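PDB 2EGZ: 3-dehydroquinate dehydratase from Aquifex aeolicus, which probably catalyses the cis-dehydration of 3-dehydroquinate to 3-dehydroshikimate, the third step of the chorismate pathway, by way of a Schiff-base intermediate. Local coordinates for residues 55-61 against 84-90; 1-5 against 209-213; 147-153 against 171-176. The contacts are given in a common frame with arbitrary orientation. Numbering follows the deposited sequence.

In the fold
The chain starts in strand 2-7, which lies between strands 26-30 and 190-192 in the parallel sheet of a TIM barrel. Contact 1 is the first loop to close: strand 55-59 runs out, helix 73-80 returns, and strand 86-90 lies down beside 55-59. Further along, contact 3 closes another beta-alpha-beta unit, where the start of helix 150-160 meets the end of strand 168-172; it follows contact 1 in series, about 25 Å away between centres. Contact 2 encloses both, bringing the C-terminal helix 206-217 back against the first strand. Contacts 1 and 2 touch, with Tyr86 OH 3.3 Å from Leu2 CD1, whereas contact 3 stands apart.

Contact 1 of 3, residues 55-61 against 84-90; sequences KTILTIR and SDYTDIE
Strands 55-59 and 86-90 run parallel, their axes 4.3 Å apart at closest and 24° from alignment. Ile57 pairs with Tyr86 and Leu58 with Thr87, CA-CA 4.5 Å in each. Backbone hydrogen bonds are Tyr86 N to Thr56 O (2.9 Å), Leu58 N to Tyr86 O (2.8 Å) and Asp88 N to Leu58 O (2.9 Å). Asp85 (m) accepts Thr56 N on OD2 (2.7 Å), and OD1 forms a salt bridge with Lys55 NZ (3.4 Å) whose hydrogen bond is weak. Thr56 (p) donates OG1 to Ser84 OG (2.7 Å); Ser84 (t) donates OG to Tyr86 O (2.7 Å). Ile57 (m, t) and Tyr86 (m) share one face, Ile57 CG1 to Tyr86 CB 3.8 Å; Leu58 (t, p) and Thr87 (m) point to the other, toward helix 73-80. Beyond, one water links Ile60 N (3.0 Å), Asp88 O (2.6 Å) and Glu90 OE2 (2.9 Å), a second Ile60 O and Glu90 OE1 (2.8 Å each); Glu90 (m, p) OE1 also hydrogen-bonds Ser93. Arg61 (t, p, p) sets CD 3.4 Å from Glu90 OE2 and hydrogen-bonds Glu65 O and a tartrate, probably from crystallisation. This right-handed beta-alpha-beta unit of a TIM barrel ends at the 3-dehydroquinate site, substrate-binding Arg61 beside His116.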
loop_
_atom_site.group_PDB
_atom_site.type_symbol
_atom_site.label_atom_id
_atom_site.label_comp_id
_atom_site.label_asym_id
_atom_site.label_seq_id
_atom_site.Cartn_x
_atom_site.Cartn_y
_atom_site.Cartn_z
ATOM N N LYS B 55 -21.282 -19.439 7.971
ATOM C CA LYS B 55 -20.403 -18.507 8.661
ATOM C C LYS B 55 -20.163 -17.302 7.768
ATOM O O LYS B 55 -20.417 -17.354 6.566
ATOM C CB LYS B 55 -19.071 -19.167 9.006
ATOM C CG LYS B 55 -19.173 -20.134 10.171
ATOM C CD LYS B 55 -17.827 -20.758 10.477
ATOM C CE LYS B 55 -17.902 -21.647 11.704
ATOM N NZ LYS B 55 -18.267 -20.866 12.917
ATOM N N THR B 56 -19.667 -16.221 8.359
ATOM C CA THR B 56 -19.423 -14.997 7.614
ATOM C C THR B 56 -18.002 -14.477 7.716
ATOM O O THR B 56 -17.290 -14.743 8.683
ATOM C CB THR B 56 -20.315 -13.847 8.116
ATOM O OG1 THR B 56 -20.014 -13.587 9.498
ATOM C CG2 THR B 56 -21.782 -14.200 7.977
ATOM N N ILE B 57 -17.604 -13.740 6.685
ATOM C CA ILE B 57 -16.319 -13.061 6.647
ATOM C C ILE B 57 -16.746 -11.622 6.384
ATOM O O ILE B 57 -17.426 -11.340 5.393
ATOM C CB ILE B 57 -15.406 -13.509 5.481
ATOM C CG1 ILE B 57 -14.880 -14.926 5.719
ATOM C CG2 ILE B 57 -14.214 -12.559 5.378
ATOM C CD1 ILE B 57 -14.098 -15.484 4.540
ATOM N N LEU B 58 -16.380 -10.726 7.289
ATOM C CA LEU B 58 -16.713 -9.315 7.144
ATOM C C LEU B 58 -15.544 -8.638 6.439
ATOM O O LEU B 58 -14.468 -8.492 7.020
ATOM C CB LEU B 58 -16.930 -8.679 8.521
ATOM C CG LEU B 58 -17.136 -7.159 8.565
ATOM C CD1 LEU B 58 -18.422 -6.788 7.837
ATOM C CD2 LEU B 58 -17.192 -6.695 10.015
ATOM N N THR B 59 -15.758 -8.247 5.186
ATOM C CA THR B 59 -14.730 -7.584 4.396
ATOM C C THR B 59 -15.210 -6.225 3.916
ATOM O O THR B 59 -16.330 -6.086 3.433
ATOM C CB THR B 59 -14.339 -8.407 3.150
ATOM O OG1 THR B 59 -13.754 -9.649 3.557
ATOM C CG2 THR B 59 -13.328 -7.642 2.298
ATOM N N ILE B 60 -14.353 -5.225 4.060
ATOM C CA ILE B 60 -14.665 -3.871 3.615
ATOM C C ILE B 60 -13.370 -3.442 2.944
ATOM O O ILE B 60 -12.654 -2.576 3.440
ATOM C CB ILE B 60 -14.961 -2.946 4.805
ATOM C CG1 ILE B 60 -15.955 -3.622 5.753
ATOM C CG2 ILE B 60 -15.552 -1.631 4.297
ATOM C CD1 ILE B 60 -16.196 -2.859 7.040
ATOM N N ARG B 61 -13.079 -4.077 1.814
ATOM C CA ARG B 61 -11.846 -3.842 1.072
ATOM C C ARG B 61 -11.465 -2.392 0.816
ATOM O O ARG B 61 -12.262 -1.605 0.308
ATOM C CB ARG B 61 -11.891 -4.586 -0.265
ATOM C CG ARG B 61 -10.528 -4.723 -0.924
ATOM C CD ARG B 61 -9.661 -5.732 -0.185
ATOM N NE ARG B 61 -10.242 -7.071 -0.244
ATOM C CZ ARG B 61 -10.324 -7.806 -1.352
ATOM N NH1 ARG B 61 -9.857 -7.345 -2.508
ATOM N NH2 ARG B 61 -10.889 -9.003 -1.308
ATOM N N SER B 84 -19.193 -11.228 13.467
ATOM C CA SER B 84 -18.867 -12.022 12.288
ATOM C C SER B 84 -17.856 -13.104 12.664
ATOM O O SER B 84 -16.965 -12.867 13.478
ATOM C CB SER B 84 -18.289 -11.119 11.196
ATOM O OG SER B 84 -18.072 -11.841 9.998
ATOM N N ASP B 85 -17.992 -14.288 12.073
ATOM C CA ASP B 85 -17.076 -15.387 12.377
ATOM C C ASP B 85 -15.643 -15.003 12.040
ATOM O O ASP B 85 -14.710 -15.358 12.764
ATOM C CB ASP B 85 -17.492 -16.637 11.609
ATOM C CG ASP B 85 -18.928 -17.027 11.888
ATOM O OD1 ASP B 85 -19.195 -17.609 12.967
ATOM O OD2 ASP B 85 -19.791 -16.729 11.041
ATOM N N TYR B 86 -15.476 -14.282 10.935
ATOM C CA TYR B 86 -14.162 -13.806 10.499
ATOM C C TYR B 86 -14.290 -12.351 10.074
ATOM O O TYR B 86 -15.356 -11.908 9.643
ATOM C CB TYR B 86 -13.662 -14.541 9.251
ATOM C CG TYR B 86 -13.502 -16.035 9.343
ATOM C CD1 TYR B 86 -12.270 -16.605 9.673
ATOM C CD2 TYR B 86 -14.560 -16.885 9.028
ATOM C CE1 TYR B 86 -12.097 -17.984 9.673
ATOM C CE2 TYR B 86 -14.400 -18.260 9.027
ATOM C CZ TYR B 86 -13.169 -18.804 9.344
ATOM O OH TYR B 86 -12.997 -20.168 9.306
ATOM N N THR B 87 -13.184 -11.627 10.185
ATOM C CA THR B 87 -13.099 -10.251 9.722
ATOM C C THR B 87 -11.810 -10.223 8.906
ATOM O O THR B 87 -10.760 -10.671 9.374
ATOM C CB THR B 87 -12.988 -9.230 10.870
ATOM O OG1 THR B 87 -14.248 -9.126 11.548
ATOM C CG2 THR B 87 -12.604 -7.862 10.315
ATOM N N ASP B 88 -11.901 -9.740 7.673
ATOM C CA ASP B 88 -10.737 -9.655 6.799
ATOM C C ASP B 88 -10.297 -8.197 6.725
ATOM O O ASP B 88 -11.040 -7.346 6.242
ATOM C CB ASP B 88 -11.092 -10.166 5.391
ATOM C CG ASP B 88 -9.908 -10.128 4.428
ATOM O OD1 ASP B 88 -9.106 -9.171 4.497
ATOM O OD2 ASP B 88 -9.784 -11.047 3.582
ATOM N N ILE B 89 -9.098 -7.916 7.222
ATOM C CA ILE B 89 -8.551 -6.564 7.187
ATOM C C ILE B 89 -7.233 -6.644 6.416
ATOM O O ILE B 89 -6.523 -7.640 6.506
ATOM C CB ILE B 89 -8.304 -6.020 8.618
ATOM C CG1 ILE B 89 -7.795 -4.572 8.561
ATOM C CG2 ILE B 89 -7.313 -6.905 9.349
ATOM C CD1 ILE B 89 -8.788 -3.592 7.967
ATOM N N GLU B 90 -6.915 -5.612 5.641
ATOM C CA GLU B 90 -5.674 -5.621 4.869
ATOM C C GLU B 90 -4.472 -5.365 5.768
ATOM O O GLU B 90 -4.538 -4.550 6.695
ATOM C CB GLU B 90 -5.696 -4.549 3.776
ATOM C CG GLU B 90 -6.886 -4.576 2.823
ATOM C CD GLU B 90 -8.169 -4.080 3.463
ATOM O OE1 GLU B 90 -8.092 -3.285 4.427
ATOM O OE2 GLU B 90 -9.255 -4.475 2.989
HETATM O O HOH W 1 -11.402 -5.282 4.761
HETATM O O HOH W 2 -10.407 -1.835 4.911
#

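Contact 2 of 3, residues 1-5 against 209-213; sequences MLIAV and MVELR
Strand 2-5 is extended, and helix 209-213, with Arg213 N bonded to Met209 O at 2.8 Å, runs almost antiparallel to it: the axes pass 10.0 Å apart at 171°. Met1 CA is nearest Arg213 CA and Ile3 CA nearest Val210 CA, both at 7.8 Å. The polar link comes from Arg213, whose side chain extends in t, t before chi3 turns to p, so that NH1 donates to Met1 O at 2.9 Å with an N-H...O angle of 162°. The same NH1 makes a salt bridge to Asp25, whose carboxylate also accepts Ile3 N. The helix belongs to 206-217, the last of the chain, which here packs on the outer side of the first TIM-barrel strand. Apolar contact centres on Ile3 (m, t), pointing at the helix: CD1 lies 3.7 Å from Met209 CG and 3.8 Å from Val210 CG2. Met209 (t, p, p) also touches Thr191 and Cys193, and its side chain comes about 4 Å from that of substrate-binding Arg180. Ile3 CG1 sits over one face of the Arg213 guanidinium, 3.7 Å from NH1. Met1 points sideways from CA, but with chi1 p its SD reaches within 3.9 Å of Arg213 CG.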
loop_
_atom_site.group_PDB
_atom_site.type_symbol
_atom_site.label_atom_id
_atom_site.label_comp_id
_atom_site.label_asym_id
_atom_site.label_seq_id
_atom_site.Cartn_x
_atom_site.Cartn_y
_atom_site.Cartn_z
ATOM N N MET B 1 -10.922 -28.220 3.601
ATOM C CA MET B 1 -10.941 -26.734 3.586
ATOM C C MET B 1 -12.364 -26.208 3.516
ATOM O O MET B 1 -13.269 -26.884 3.027
ATOM C CB MET B 1 -10.187 -26.194 2.375
ATOM C CG MET B 1 -10.948 -26.386 1.085
ATOM S SD MET B 1 -10.363 -27.778 0.138
ATOM C CE MET B 1 -9.634 -26.867 -1.245
ATOM N N LEU B 2 -12.542 -24.983 3.986
ATOM C CA LEU B 2 -13.843 -24.335 3.967
ATOM C C LEU B 2 -13.990 -23.610 2.637
ATOM O O LEU B 2 -13.011 -23.106 2.092
ATOM C CB LEU B 2 -13.941 -23.337 5.121
ATOM C CG LEU B 2 -13.802 -23.964 6.513
ATOM C CD1 LEU B 2 -13.898 -22.871 7.573
ATOM C CD2 LEU B 2 -14.882 -25.014 6.723
ATOM N N ILE B 3 -15.213 -23.564 2.119
ATOM C CA ILE B 3 -15.479 -22.897 0.850
ATOM C C ILE B 3 -16.264 -21.619 1.081
ATOM O O ILE B 3 -17.332 -21.635 1.702
ATOM C CB ILE B 3 -16.288 -23.792 -0.097
ATOM C CG1 ILE B 3 -15.536 -25.094 -0.355
ATOM C CG2 ILE B 3 -16.537 -23.060 -1.411
ATOM C CD1 ILE B 3 -16.328 -26.101 -1.170
ATOM N N ALA B 4 -15.736 -20.510 0.571
ATOM C CA ALA B 4 -16.389 -19.220 0.730
ATOM C C ALA B 4 -16.751 -18.603 -0.609
ATOM O O ALA B 4 -16.071 -18.819 -1.608
ATOM C CB ALA B 4 -15.482 -18.268 1.495
ATOM N N VAL B 5 -17.830 -17.830 -0.617
ATOM C CA VAL B 5 -18.269 -17.153 -1.828
ATOM C C VAL B 5 -18.564 -15.700 -1.483
ATOM O O VAL B 5 -19.287 -15.414 -0.525
ATOM C CB VAL B 5 -19.540 -17.810 -2.420
ATOM C CG1 VAL B 5 -20.636 -17.868 -1.375
ATOM C CG2 VAL B 5 -20.008 -17.029 -3.643
ATOM N N MET B 209 -16.416 -26.816 -6.905
ATOM C CA MET B 209 -15.440 -26.952 -5.824
ATOM C C MET B 209 -15.922 -27.936 -4.759
ATOM O O MET B 209 -15.124 -28.641 -4.145
ATOM C CB MET B 209 -15.156 -25.596 -5.181
ATOM C CG MET B 209 -14.075 -25.640 -4.110
ATOM S SD MET B 209 -12.457 -26.217 -4.722
ATOM C CE MET B 209 -11.817 -24.684 -5.346
ATOM N N VAL B 210 -17.230 -27.979 -4.535
ATOM C CA VAL B 210 -17.779 -28.896 -3.544
ATOM C C VAL B 210 -17.477 -30.337 -3.950
ATOM O O VAL B 210 -17.044 -31.153 -3.132
ATOM C CB VAL B 210 -19.302 -28.706 -3.406
ATOM C CG1 VAL B 210 -19.907 -29.848 -2.605
ATOM C CG2 VAL B 210 -19.586 -27.375 -2.717
ATOM N N GLU B 211 -17.696 -30.645 -5.220
ATOM C CA GLU B 211 -17.445 -31.988 -5.710
ATOM C C GLU B 211 -15.948 -32.299 -5.747
ATOM O O GLU B 211 -15.546 -33.438 -5.511
ATOM C CB GLU B 211 -18.052 -32.168 -7.099
ATOM C CG GLU B 211 -18.159 -33.625 -7.522
ATOM C CD GLU B 211 -18.909 -34.468 -6.500
ATOM O OE1 GLU B 211 -20.071 -34.128 -6.181
ATOM O OE2 GLU B 211 -18.337 -35.470 -6.016
ATOM N N LEU B 212 -15.129 -31.291 -6.043
ATOM C CA LEU B 212 -13.677 -31.489 -6.096
ATOM C C LEU B 212 -13.117 -31.747 -4.705
ATOM O O LEU B 212 -12.226 -32.579 -4.528
ATOM C CB LEU B 212 -12.987 -30.264 -6.708
ATOM C CG LEU B 212 -13.292 -29.970 -8.181
ATOM C CD1 LEU B 212 -12.700 -28.628 -8.577
ATOM C CD2 LEU B 212 -12.726 -31.082 -9.052
ATOM N N ARG B 213 -13.641 -31.030 -3.715
ATOM C CA ARG B 213 -13.185 -31.203 -2.341
ATOM C C ARG B 213 -13.499 -32.620 -1.864
ATOM O O ARG B 213 -12.711 -33.238 -1.148
ATOM C CB ARG B 213 -13.855 -30.182 -1.410
ATOM C CG ARG B 213 -13.379 -30.286 0.043
ATOM C CD ARG B 213 -14.081 -29.276 0.951
ATOM N NE ARG B 213 -15.534 -29.414 0.879
ATOM C CZ ARG B 213 -16.394 -28.619 1.504
ATOM N NH1 ARG B 213 -15.953 -27.618 2.262
ATOM N NH2 ARG B 213 -17.699 -28.811 1.354
#

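Contact 3 of 3, residues 147-153 against 171-176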
loop_
_atom_site.group_PDB
_atom_site.type_symbol
_atom_site.label_atom_id
_atom_site.label_comp_id
_atom_site.label_asym_id
_atom_site.label_seq_id
_atom_site.Cartn_x
_atom_site.Cartn_y
_atom_site.Cartn_z
ATOM N N ALA B 147 -0.775 -14.929 -10.790
ATOM C CA ALA B 147 0.303 -15.756 -11.300
ATOM C C ALA B 147 0.418 -15.446 -12.789
ATOM O O ALA B 147 -0.588 -15.402 -13.505
ATOM C CB ALA B 147 -0.010 -17.239 -11.083
ATOM N N ASN B 148 1.640 -15.215 -13.250
ATOM C CA ASN B 148 1.870 -14.915 -14.656
ATOM C C ASN B 148 2.543 -16.098 -15.350
ATOM O O ASN B 148 3.009 -15.994 -16.493
ATOM C CB ASN B 148 2.716 -13.645 -14.782
ATOM C CG ASN B 148 1.957 -12.402 -14.349
ATOM O OD1 ASN B 148 2.275 -11.785 -13.332
ATOM N ND2 ASN B 148 0.935 -12.040 -15.116
ATOM N N SER B 149 2.563 -17.229 -14.647
ATOM C CA SER B 149 3.159 -18.469 -15.140
ATOM C C SER B 149 2.829 -19.576 -14.148
ATOM O O SER B 149 2.384 -19.304 -13.034
ATOM C CB SER B 149 4.677 -18.338 -15.216
ATOM O OG SER B 149 5.224 -18.286 -13.908
ATOM N N TYR B 150 3.046 -20.824 -14.545
ATOM C CA TYR B 150 2.780 -21.930 -13.633
ATOM C C TYR B 150 3.833 -21.894 -12.528
ATOM O O TYR B 150 3.558 -22.253 -11.383
ATOM C CB TYR B 150 2.827 -23.268 -14.375
ATOM C CG TYR B 150 1.617 -23.518 -15.246
ATOM C CD1 TYR B 150 0.329 -23.452 -14.716
ATOM C CD2 TYR B 150 1.759 -23.846 -16.593
ATOM C CE1 TYR B 150 -0.790 -23.707 -15.505
ATOM C CE2 TYR B 150 0.648 -24.101 -17.392
ATOM C CZ TYR B 150 -0.622 -24.033 -16.840
ATOM O OH TYR B 150 -1.724 -24.312 -17.617
ATOM N N GLU B 151 5.032 -21.435 -12.878
ATOM C CA GLU B 151 6.129 -21.330 -11.916
ATOM C C GLU B 151 5.720 -20.445 -10.734
ATOM O O GLU B 151 6.107 -20.703 -9.593
ATOM C CB GLU B 151 7.365 -20.708 -12.576
ATOM C CG GLU B 151 7.634 -21.139 -14.014
ATOM C CD GLU B 151 7.993 -22.603 -14.143
ATOM O OE1 GLU B 151 8.821 -23.080 -13.339
ATOM O OE2 GLU B 151 7.460 -23.270 -15.058
ATOM N N ASP B 152 4.949 -19.393 -11.012
ATOM C CA ASP B 152 4.497 -18.469 -9.967
ATOM C C ASP B 152 3.576 -19.167 -8.973
ATOM O O ASP B 152 3.544 -18.817 -7.791
ATOM C CB ASP B 152 3.734 -17.274 -10.565
ATOM C CG ASP B 152 4.649 -16.201 -11.126
ATOM O OD1 ASP B 152 5.838 -16.150 -10.738
ATOM O OD2 ASP B 152 4.161 -15.387 -11.942
ATOM N N VAL B 153 2.813 -20.138 -9.461
ATOM C CA VAL B 153 1.886 -20.879 -8.608
ATOM C C VAL B 153 2.685 -21.799 -7.700
ATOM O O VAL B 153 2.520 -21.785 -6.484
ATOM C CB VAL B 153 0.916 -21.734 -9.448
ATOM C CG1 VAL B 153 -0.097 -22.426 -8.537
ATOM C CG2 VAL B 153 0.210 -20.859 -10.470
ATOM N N SER B 171 -3.587 -18.087 -5.904
ATOM C CA SER B 171 -2.868 -17.607 -7.080
ATOM C C SER B 171 -4.008 -17.251 -8.026
ATOM O O SER B 171 -4.706 -18.139 -8.521
ATOM C CB SER B 171 -2.002 -18.706 -7.705
ATOM O OG SER B 171 -0.876 -18.987 -6.898
ATOM N N MET B 172 -4.215 -15.956 -8.253
ATOM C CA MET B 172 -5.288 -15.496 -9.127
ATOM C C MET B 172 -4.907 -15.631 -10.599
ATOM O O MET B 172 -3.728 -15.754 -10.940
ATOM C CB MET B 172 -5.643 -14.036 -8.808
ATOM C CG MET B 172 -6.131 -13.796 -7.371
ATOM S SD MET B 172 -6.631 -12.076 -6.990
ATOM C CE MET B 172 -5.028 -11.237 -7.072
ATOM N N GLY B 173 -5.912 -15.622 -11.470
ATOM C CA GLY B 173 -5.642 -15.735 -12.892
ATOM C C GLY B 173 -5.792 -17.151 -13.402
ATOM O O GLY B 173 -5.956 -18.084 -12.617
ATOM N N ASP B 174 -5.728 -17.321 -14.719
ATOM C CA ASP B 174 -5.882 -18.645 -15.307
ATOM C C ASP B 174 -4.807 -19.630 -14.867
ATOM O O ASP B 174 -5.095 -20.805 -14.627
ATOM C CB ASP B 174 -5.920 -18.560 -16.839
ATOM C CG ASP B 174 -4.828 -17.677 -17.413
ATOM O OD1 ASP B 174 -3.669 -17.780 -16.958
ATOM O OD2 ASP B 174 -5.128 -16.888 -18.338
ATOM N N TYR B 175 -3.571 -19.156 -14.762
ATOM C CA TYR B 175 -2.464 -20.010 -14.343
ATOM C C TYR B 175 -2.667 -20.578 -12.942
ATOM O O TYR B 175 -2.355 -21.740 -12.685
ATOM C CB TYR B 175 -1.150 -19.218 -14.362
ATOM C CG TYR B 175 -0.542 -19.036 -15.735
ATOM C CD1 TYR B 175 -0.045 -20.125 -16.449
ATOM C CD2 TYR B 175 -0.446 -17.774 -16.312
ATOM C CE1 TYR B 175 0.539 -19.959 -17.708
ATOM C CE2 TYR B 175 0.132 -17.596 -17.567
ATOM C CZ TYR B 175 0.622 -18.692 -18.257
ATOM O OH TYR B 175 1.191 -18.515 -19.498
ATOM N N GLY B 176 -3.196 -19.756 -12.042
ATOM C CA GLY B 176 -3.370 -20.186 -10.665
ATOM C C GLY B 176 -4.606 -20.970 -10.267
ATOM O O GLY B 176 -4.751 -21.318 -9.096
HETATM O O HOH W 3 1.209 -17.208 -7.517
#
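This contact closes a beta-alpha-beta unit of the TIM barrel, joining the loop after strand 140-146 and the first turn of helix 150-160 to the end of strand 168-172 and the turn beyond. Tyr175 has by far the largest area buried by the contact. Its CB lies 4.0 Å from Ala147 CB, and its ring face packs against the backbone just before the helix: Ser149 CA stands 3.6 Å from the ring centroid, 5° off the normal, a CH-pi contact. The ring also presents its edge to the face of Tyr150 in a T-shaped pair, centroids 5.0 Å apart and planes at 89°. Ser149 is the N-cap, its OG accepting Asp152 N at 3.1 Å, while Asp152 OD2 takes Asn148 N at 2.8 Å. Ala147, the next most covered residue, continues the strand pairing, its N donating to Met172 O at 3.1 Å, and its CB lies 4.2 Å from Ser171 CB. Met172 points the other way, and its side chain comes about 4 Å from that of substrate-binding Arg180. Val153 points its side chain at the turn, with CG2 3.6 Å from Gly176 CA and 3.5 Å from Tyr175 O. One water bridges Asp152 O and Ser171 OG, 2.8 Å from each.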